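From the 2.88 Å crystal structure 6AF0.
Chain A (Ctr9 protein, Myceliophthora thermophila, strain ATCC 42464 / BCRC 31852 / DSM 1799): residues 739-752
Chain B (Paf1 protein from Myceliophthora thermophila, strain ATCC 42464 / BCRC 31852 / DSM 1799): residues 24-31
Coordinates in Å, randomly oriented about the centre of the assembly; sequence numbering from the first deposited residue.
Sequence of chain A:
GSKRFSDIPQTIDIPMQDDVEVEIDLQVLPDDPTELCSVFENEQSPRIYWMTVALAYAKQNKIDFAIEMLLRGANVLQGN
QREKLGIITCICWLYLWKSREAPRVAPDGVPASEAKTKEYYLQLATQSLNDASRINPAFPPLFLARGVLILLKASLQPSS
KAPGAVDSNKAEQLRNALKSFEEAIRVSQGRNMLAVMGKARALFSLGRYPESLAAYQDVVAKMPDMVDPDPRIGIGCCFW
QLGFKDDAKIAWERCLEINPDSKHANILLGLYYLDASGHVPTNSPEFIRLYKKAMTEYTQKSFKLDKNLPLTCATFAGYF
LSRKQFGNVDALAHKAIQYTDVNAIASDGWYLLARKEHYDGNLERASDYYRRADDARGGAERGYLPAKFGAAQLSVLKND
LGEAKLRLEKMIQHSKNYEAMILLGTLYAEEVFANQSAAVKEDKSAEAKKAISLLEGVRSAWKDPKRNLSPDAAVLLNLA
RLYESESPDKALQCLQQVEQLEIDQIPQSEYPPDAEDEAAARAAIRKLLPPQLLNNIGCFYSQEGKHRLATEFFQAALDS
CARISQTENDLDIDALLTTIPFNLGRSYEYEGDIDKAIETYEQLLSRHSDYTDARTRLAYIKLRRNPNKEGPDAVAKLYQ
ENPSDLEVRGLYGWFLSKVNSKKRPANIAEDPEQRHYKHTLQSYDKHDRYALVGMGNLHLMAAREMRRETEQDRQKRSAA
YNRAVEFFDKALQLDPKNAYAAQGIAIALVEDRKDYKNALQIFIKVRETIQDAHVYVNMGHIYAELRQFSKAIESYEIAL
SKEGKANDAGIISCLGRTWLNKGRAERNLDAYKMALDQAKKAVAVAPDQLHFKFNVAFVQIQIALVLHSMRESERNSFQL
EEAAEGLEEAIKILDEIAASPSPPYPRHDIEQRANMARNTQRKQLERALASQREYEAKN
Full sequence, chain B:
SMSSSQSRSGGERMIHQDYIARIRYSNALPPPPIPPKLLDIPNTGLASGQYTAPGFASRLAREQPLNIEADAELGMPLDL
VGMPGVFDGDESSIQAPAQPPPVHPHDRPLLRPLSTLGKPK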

# COMPACT_ATOMS: atom_id res chain seq x y z
N ALA A 739 21.94 2.82 23.19
CA ALA A 739 23.38 2.69 23.12
C ALA A 739 24.06 2.91 24.48
O ALA A 739 25.09 2.30 24.77
CB ALA A 739 23.90 3.67 22.10
N TYR A 740 23.46 3.76 25.31
CA TYR A 740 24.04 4.13 26.60
C TYR A 740 24.02 2.98 27.58
O TYR A 740 24.96 2.79 28.35
CB TYR A 740 23.32 5.37 27.21
CG TYR A 740 23.67 6.65 26.45
CD1 TYR A 740 24.69 7.49 26.87
CD2 TYR A 740 23.01 6.96 25.27
CE1 TYR A 740 25.04 8.60 26.13
CE2 TYR A 740 23.34 8.08 24.54
CZ TYR A 740 24.36 8.89 24.97
OH TYR A 740 24.67 10.01 24.23
N ALA A 741 22.95 2.20 27.53
CA ALA A 741 22.81 1.02 28.39
C ALA A 741 23.80 -0.07 28.00
O ALA A 741 24.42 -0.69 28.85
CB ALA A 741 21.39 0.49 28.31
N ALA A 742 23.91 -0.30 26.69
CA ALA A 742 24.86 -1.24 26.14
C ALA A 742 26.29 -0.84 26.47
O ALA A 742 27.09 -1.66 26.91
CB ALA A 742 24.67 -1.33 24.63
N GLN A 743 26.60 0.44 26.28
CA GLN A 743 27.94 0.94 26.60
C GLN A 743 28.24 0.80 28.09
O GLN A 743 29.37 0.54 28.46
CB GLN A 743 28.08 2.39 26.20
CG GLN A 743 29.51 2.79 25.90
CD GLN A 743 29.79 4.25 26.20
OE1 GLN A 743 28.97 4.92 26.81
NE2 GLN A 743 30.94 4.75 25.77
N GLY A 744 27.24 0.97 28.94
CA GLY A 744 27.40 0.76 30.37
C GLY A 744 27.66 -0.69 30.74
O GLY A 744 28.31 -0.98 31.76
N ILE A 745 27.13 -1.59 29.93
CA ILE A 745 27.41 -3.02 30.07
C ILE A 745 28.84 -3.32 29.61
O ILE A 745 29.50 -4.18 30.18
CB ILE A 745 26.40 -3.90 29.30
CG1 ILE A 745 24.98 -3.69 29.81
CG2 ILE A 745 26.72 -5.37 29.47
CD1 ILE A 745 23.92 -4.27 28.91
N ALA A 746 29.34 -2.60 28.60
CA ALA A 746 30.74 -2.77 28.18
C ALA A 746 31.73 -2.31 29.27
O ALA A 746 32.80 -2.89 29.45
CB ALA A 746 30.99 -2.03 26.88
N ILE A 747 31.36 -1.24 29.97
CA ILE A 747 32.16 -0.73 31.08
C ILE A 747 32.10 -1.74 32.20
O ILE A 747 33.10 -2.02 32.85
CB ILE A 747 31.66 0.64 31.59
CG1 ILE A 747 31.85 1.71 30.51
CG2 ILE A 747 32.40 1.05 32.87
CD1 ILE A 747 31.35 3.08 30.89
N ALA A 748 30.91 -2.29 32.43
CA ALA A 748 30.79 -3.34 33.42
C ALA A 748 31.71 -4.48 33.00
O ALA A 748 32.43 -5.07 33.80
CB ALA A 748 29.36 -3.82 33.50
N LEU A 749 31.69 -4.76 31.71
CA LEU A 749 32.48 -5.85 31.20
C LEU A 749 33.92 -5.62 31.60
O LEU A 749 34.50 -6.40 32.35
CB LEU A 749 32.36 -5.95 29.68
CG LEU A 749 31.76 -7.23 29.15
CD1 LEU A 749 30.43 -7.50 29.83
CD2 LEU A 749 31.59 -7.10 27.65
N VAL A 750 34.47 -4.50 31.14
CA VAL A 750 35.90 -4.29 31.26
C VAL A 750 36.37 -4.33 32.71
O VAL A 750 37.41 -4.89 33.03
CB VAL A 750 36.32 -2.96 30.60
CG1 VAL A 750 35.69 -1.80 31.33
CG2 VAL A 750 37.84 -2.82 30.61
N GLU A 751 35.60 -3.73 33.59
CA GLU A 751 36.03 -3.56 34.97
C GLU A 751 35.82 -4.82 35.79
O GLU A 751 36.72 -5.23 36.51
CB GLU A 751 35.30 -2.39 35.59
CG GLU A 751 35.59 -1.07 34.90
CD GLU A 751 34.99 0.12 35.60
OE1 GLU A 751 33.99 -0.05 36.34
OE2 GLU A 751 35.51 1.23 35.40
N ASP A 752 34.63 -5.43 35.70
CA ASP A 752 34.36 -6.61 36.53
C ASP A 752 35.01 -7.85 35.97
O ASP A 752 35.57 -8.61 36.72
CB ASP A 752 32.88 -6.88 36.74
CG ASP A 752 32.65 -7.88 37.88
OD1 ASP A 752 32.22 -7.44 38.96
OD2 ASP A 752 32.93 -9.09 37.69
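Chain B (24-31) RYSNALPP

The Paf1 segment R24(B) to P31(B) lies on the Ctr9 helix as an extended strip with no regular helix or strand, and most of its phi/psi pairs sit in the beta or polyproline region. The exception is N27(B), at -129/49, which puts a bend in the middle of the strip. Chain A is helical throughout 739-752, its backbone held by successive i to i+4 hydrogen bonds such as G744(A) N to Y740(A) O at 3.0 Å, so it offers the visitor a ridge of side chains. The two chains run in opposite senses: Y25(B) lies toward the C-terminal end of this stretch, and P30(B) lies by Y740(A) near the start of this stretch. The register follows suit, with the CA of Y25(B) 6.9 Å from the CA of I747(A), and the CA of N27(B) 6.4 Å from the CA of G744(A).

R24(B) leads in without touching the helix. Y25(B) makes the first real contact, its CA-to-CB bond pointing toward chain A and its chi1 in the m well. Its side chain covers neighbours from about one helical turn. I747(A) CD1 packs 3.7 Å from Y25(B) CB, V750(A) CG1 sits over one face of the ring at 4.2 Å from Y25(B) CE2, and V750(A) CG2 reaches to 3.8 Å from Y25(B) OH. E751(A) adds its carboxylate beside the ring, OE2 lying 3.8 Å from Y25(B) CD2; that carboxylate is hydrogen-bonded elsewhere in the structure. The rule is a familiar one: residues three and four apart on a helix present neighbouring surfaces that one aromatic side chain can cover.

S26(B) then points away, as alternation in an extended chain predicts, and N27(B) points toward the helix again. The asparagine has a t chi1 and is buried, covered over 87 Å² by chain A. Its nearest helix CA is that of G744(A). Its CB also rests 4.1 Å from I747(A) CD1, so this isoleucine methyl serves both Y25(B) and N27(B).

A28(B) turns its side chain away once more, but its carbonyl comes in, with A28(B) O 3.4 Å from Y740(A) CE1. The CA-to-CB bond of L29(B) points sideways, yet the end of the side chain comes nearer, bringing L29(B) CD2 to 3.9 Å from Y740(A) CD1. P30(B) closes the contact: its CD lies over one face of the Y740(A) ring, 4.0 Å from the centroid and 28° off the normal, in a CH-pi contact, with P30(B) CD 3.6 Å from Y740(A) CZ. P31(B) is already out of reach.

For a designer, the pattern is one tyrosine from each chain, Y25(B) and Y740(A), packed against aliphatic partners, with an inward asparagine between them beside a glycine. Together the two stretches bury 497 Å².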

# COMPACT_ATOMS: atom_id res chain seq x y z
N ARG B 24 39.65 6.29 34.04
CA ARG B 24 38.24 6.03 34.30
C ARG B 24 37.33 6.18 33.10
O ARG B 24 37.60 6.99 32.24
CB ARG B 24 37.77 6.91 35.44
CG ARG B 24 38.70 6.75 36.61
CD ARG B 24 37.97 6.43 37.89
NE ARG B 24 38.74 5.53 38.76
CZ ARG B 24 38.46 5.34 40.04
NH1 ARG B 24 37.44 5.99 40.58
NH2 ARG B 24 39.18 4.52 40.79
N TYR B 25 36.27 5.37 33.07
CA TYR B 25 35.28 5.33 31.97
C TYR B 25 34.00 6.05 32.37
O TYR B 25 33.58 6.00 33.52
CB TYR B 25 34.92 3.88 31.67
CG TYR B 25 36.08 3.03 31.22
CD1 TYR B 25 36.29 2.78 29.87
CD2 TYR B 25 36.95 2.45 32.15
CE1 TYR B 25 37.34 1.99 29.44
CE2 TYR B 25 38.01 1.66 31.72
CZ TYR B 25 38.19 1.44 30.37
OH TYR B 25 39.21 0.67 29.92
N SER B 26 33.36 6.70 31.41
CA SER B 26 32.17 7.51 31.71
C SER B 26 31.06 7.24 30.74
O SER B 26 31.31 7.07 29.55
CB SER B 26 32.49 9.00 31.66
OG SER B 26 31.46 9.73 32.30
N ASN B 27 29.84 7.24 31.24
CA ASN B 27 28.67 7.00 30.40
C ASN B 27 27.58 8.10 30.58
O ASN B 27 26.38 7.80 30.74
CB ASN B 27 28.12 5.60 30.70
CG ASN B 27 27.03 5.19 29.74
OD1 ASN B 27 25.93 4.82 30.17
ND2 ASN B 27 27.31 5.26 28.44
N ALA B 28 28.00 9.36 30.52
CA ALA B 28 27.11 10.47 30.86
C ALA B 28 26.03 10.60 29.81
O ALA B 28 26.29 10.45 28.63
CB ALA B 28 27.89 11.76 30.97
N LEU B 29 24.83 10.90 30.26
CA LEU B 29 23.67 10.90 29.40
C LEU B 29 23.43 12.28 28.84
O LEU B 29 23.76 13.27 29.49
CB LEU B 29 22.45 10.46 30.20
CG LEU B 29 22.65 9.19 31.05
CD1 LEU B 29 21.52 9.05 32.05
CD2 LEU B 29 22.74 7.94 30.19
N PRO B 30 22.84 12.36 27.64
CA PRO B 30 22.47 13.67 27.11
C PRO B 30 21.31 14.26 27.90
O PRO B 30 20.53 13.52 28.49
CB PRO B 30 22.06 13.36 25.69
CG PRO B 30 21.54 11.97 25.75
CD PRO B 30 22.40 11.27 26.76
N PRO B 31 21.22 15.59 27.94
CA PRO B 31 20.08 16.17 28.59
C PRO B 31 18.89 15.99 27.68
O PRO B 31 19.05 15.98 26.47
CB PRO B 31 20.47 17.64 28.68
CG PRO B 31 21.41 17.87 27.55
CD PRO B 31 22.16 16.60 27.44